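Local coordinates for protein plasmodium falciparum gamete antigen 27/25 (Plasmodium falciparum, PDB 1N81) that is of unknown biochemical function but is essential for sexual development of the malaria parasite, and may form dimers, at residues 27-32 with 54-59. Sequence-based numbering, arbitrary orientation.
Sequences SDYIYL and RRYVRK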
loop_
_atom_site.group_PDB
_atom_site.type_symbol
_atom_site.label_atom_id
_atom_site.label_comp_id
_atom_site.label_asym_id
_atom_site.label_seq_id
_atom_site.Cartn_x
_atom_site.Cartn_y
_atom_site.Cartn_z
ATOM N N SER A 27 -0.038 -8.056 -5.933
ATOM C CA SER A 27 0.731 -8.625 -7.027
ATOM C C SER A 27 0.185 -10.020 -7.344
ATOM O O SER A 27 -0.102 -10.321 -8.497
ATOM C CB SER A 27 2.205 -8.700 -6.641
ATOM O OG SER A 27 2.975 -9.241 -7.714
ATOM N N ASP A 28 0.027 -10.865 -6.323
ATOM C CA ASP A 28 -0.514 -12.210 -6.543
ATOM C C ASP A 28 -1.866 -12.161 -7.272
ATOM O O ASP A 28 -2.101 -12.874 -8.250
ATOM C CB ASP A 28 -0.734 -12.969 -5.216
ATOM C CG ASP A 28 0.571 -13.363 -4.526
ATOM O OD1 ASP A 28 1.658 -13.279 -5.133
ATOM O OD2 ASP A 28 0.499 -13.760 -3.353
ATOM N N TYR A 29 -2.775 -11.327 -6.785
ATOM C CA TYR A 29 -4.088 -11.255 -7.399
ATOM C C TYR A 29 -4.015 -10.764 -8.841
ATOM O O TYR A 29 -4.829 -11.151 -9.676
ATOM C CB TYR A 29 -5.008 -10.359 -6.590
ATOM C CG TYR A 29 -6.444 -10.709 -6.785
ATOM C CD1 TYR A 29 -7.043 -11.676 -5.996
ATOM C CD2 TYR A 29 -7.220 -10.065 -7.770
ATOM C CE1 TYR A 29 -8.398 -12.009 -6.164
ATOM C CE2 TYR A 29 -8.576 -10.391 -7.953
ATOM C CZ TYR A 29 -9.155 -11.365 -7.144
ATOM O OH TYR A 29 -10.483 -11.703 -7.296
ATOM N N ILE A 30 -3.047 -9.902 -9.137
ATOM C CA ILE A 30 -2.902 -9.413 -10.501
ATOM C C ILE A 30 -2.420 -10.576 -11.363
ATOM O O ILE A 30 -2.744 -10.651 -12.544
ATOM C CB ILE A 30 -1.914 -8.225 -10.577
ATOM C CG1 ILE A 30 -2.610 -6.957 -10.073
ATOM C CG2 ILE A 30 -1.410 -8.023 -12.012
ATOM C CD1 ILE A 30 -1.723 -5.770 -9.996
ATOM N N TYR A 31 -1.651 -11.484 -10.771
ATOM C CA TYR A 31 -1.189 -12.645 -11.519
ATOM C C TYR A 31 -2.408 -13.494 -11.892
ATOM O O TYR A 31 -2.523 -13.967 -13.014
ATOM C CB TYR A 31 -0.242 -13.493 -10.695
ATOM C CG TYR A 31 0.310 -14.668 -11.475
ATOM C CD1 TYR A 31 1.409 -14.519 -12.304
ATOM C CD2 TYR A 31 -0.291 -15.924 -11.398
ATOM C CE1 TYR A 31 1.901 -15.593 -13.037
ATOM C CE2 TYR A 31 0.193 -17.002 -12.129
ATOM C CZ TYR A 31 1.283 -16.831 -12.939
ATOM O OH TYR A 31 1.762 -17.908 -13.647
ATOM N N LEU A 32 -3.315 -13.678 -10.942
ATOM C CA LEU A 32 -4.535 -14.434 -11.188
ATOM C C LEU A 32 -5.266 -13.803 -12.375
ATOM O O LEU A 32 -5.633 -14.482 -13.340
ATOM C CB LEU A 32 -5.455 -14.394 -9.953
ATOM C CG LEU A 32 -6.869 -14.946 -10.165
ATOM C CD1 LEU A 32 -6.756 -16.472 -10.463
ATOM C CD2 LEU A 32 -7.753 -14.688 -8.932
ATOM N N ARG A 54 -9.863 -10.934 -0.291
ATOM C CA ARG A 54 -9.573 -11.046 1.134
ATOM C C ARG A 54 -8.864 -12.366 1.414
ATOM O O ARG A 54 -8.045 -12.449 2.320
ATOM C CB ARG A 54 -10.842 -10.960 1.978
ATOM C CG ARG A 54 -10.505 -10.893 3.455
ATOM C CD ARG A 54 -11.705 -10.776 4.346
ATOM N NE ARG A 54 -12.022 -9.407 4.754
ATOM C CZ ARG A 54 -12.761 -8.576 4.031
ATOM N NH1 ARG A 54 -13.245 -8.973 2.861
ATOM N NH2 ARG A 54 -13.058 -7.373 4.491
ATOM N N ARG A 55 -9.166 -13.395 0.634
ATOM C CA ARG A 55 -8.502 -14.679 0.839
ATOM C C ARG A 55 -7.015 -14.497 0.503
ATOM O O ARG A 55 -6.147 -15.068 1.161
ATOM C CB ARG A 55 -9.138 -15.763 -0.050
ATOM C CG ARG A 55 -8.644 -17.184 0.243
ATOM C CD ARG A 55 -9.256 -18.197 -0.716
ATOM N NE ARG A 55 -10.688 -17.967 -0.826
ATOM C CZ ARG A 55 -11.289 -17.530 -1.925
ATOM N NH1 ARG A 55 -10.583 -17.283 -3.026
ATOM N NH2 ARG A 55 -12.594 -17.320 -1.910
ATOM N N TYR A 56 -6.708 -13.703 -0.527
ATOM C CA TYR A 56 -5.302 -13.473 -0.851
ATOM C C TYR A 56 -4.632 -12.691 0.268
ATOM O O TYR A 56 -3.472 -12.931 0.588
ATOM C CB TYR A 56 -5.139 -12.741 -2.199
ATOM C CG TYR A 56 -5.182 -13.677 -3.381
ATOM C CD1 TYR A 56 -6.309 -14.455 -3.627
ATOM C CD2 TYR A 56 -4.087 -13.817 -4.222
ATOM C CE1 TYR A 56 -6.342 -15.349 -4.679
ATOM C CE2 TYR A 56 -4.110 -14.718 -5.285
ATOM C CZ TYR A 56 -5.245 -15.471 -5.502
ATOM O OH TYR A 56 -5.300 -16.330 -6.566
ATOM N N VAL A 57 -5.345 -11.754 0.868
ATOM C CA VAL A 57 -4.741 -11.005 1.979
ATOM C C VAL A 57 -4.365 -11.981 3.104
ATOM O O VAL A 57 -3.242 -11.959 3.594
ATOM C CB VAL A 57 -5.713 -9.927 2.519
ATOM C CG1 VAL A 57 -5.156 -9.306 3.836
ATOM C CG2 VAL A 57 -5.907 -8.817 1.423
ATOM N N ARG A 58 -5.309 -12.844 3.496
ATOM C CA ARG A 58 -5.083 -13.832 4.562
ATOM C C ARG A 58 -3.869 -14.682 4.295
ATOM O O ARG A 58 -3.039 -14.837 5.166
ATOM C CB ARG A 58 -6.278 -14.756 4.727
ATOM C CG ARG A 58 -7.443 -14.165 5.465
ATOM C CD ARG A 58 -8.411 -15.297 5.817
ATOM N NE ARG A 58 -9.720 -14.806 6.244
ATOM C CZ ARG A 58 -10.720 -14.492 5.421
ATOM N NH1 ARG A 58 -10.574 -14.619 4.106
ATOM N NH2 ARG A 58 -11.866 -14.042 5.919
ATOM N N LYS A 59 -3.782 -15.238 3.085
ATOM C CA LYS A 59 -2.638 -16.048 2.700
ATOM C C LYS A 59 -1.330 -15.298 2.910
ATOM O O LYS A 59 -0.340 -15.877 3.365
ATOM C CB LYS A 59 -2.758 -16.466 1.234
ATOM C CG LYS A 59 -1.668 -17.417 0.756
ATOM C CD LYS A 59 -1.962 -17.883 -0.661
ATOM C CE LYS A 59 -0.908 -18.831 -1.193
ATOM N NZ LYS A 59 -1.362 -19.425 -2.494
#
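Tyr-56 meets Tyr-29 in a T-shaped (edge-to-face) pair. The edge of Tyr-29 supplies the contact, and the face of Tyr-56 receives it. CD1 of Tyr-29 sits over the middle of the Tyr-56 ring, 3.7 Å from Tyr-56 CD1. The centroids are 5.1 Å apart and the planes stand at 78°. Asp-28 touches the rim of the same ring. Its CB lies near the ring plane, 3.6 Å from Tyr-56 CD2, so the methylene makes this contact and not the carboxylate. Leu-32 packs at the phenol end, with CD2 3.8 Å from Tyr-56 OH. The same methyl also lies over the outer part of one face of Tyr-29, within its own helix. Tyr-56 thus reaches across to three side chains of residues 27-32 and carries nearly all of the contact from segment 54-59.

The two segments belong to helices 13-35 and 50-63 of an all-helical protein. The axes of segments 27-32 and 54-59 cross at 133° between their N-to-C directions and come within 10.1 Å of each other. Tyr-56 fills most of this spacing from its side, and the side chains of Asp-28, Tyr-29 and Leu-32 meet it. The CB of Tyr-56 points toward segment 27-32, and with CG anti to the carbonyl carbon (chi1 -84°) the ring continues across, its face meeting Tyr-29.

Tyr-29 is buried, and its hydroxyl is hydrogen-bonded to the backbone O of Ala-46. That bond anchors the far end of the ring, while Leu-85 of helix 71-89 also packs against it. Asp-28 OD2 makes a weak hydrogen bond to Asn-60 ND2.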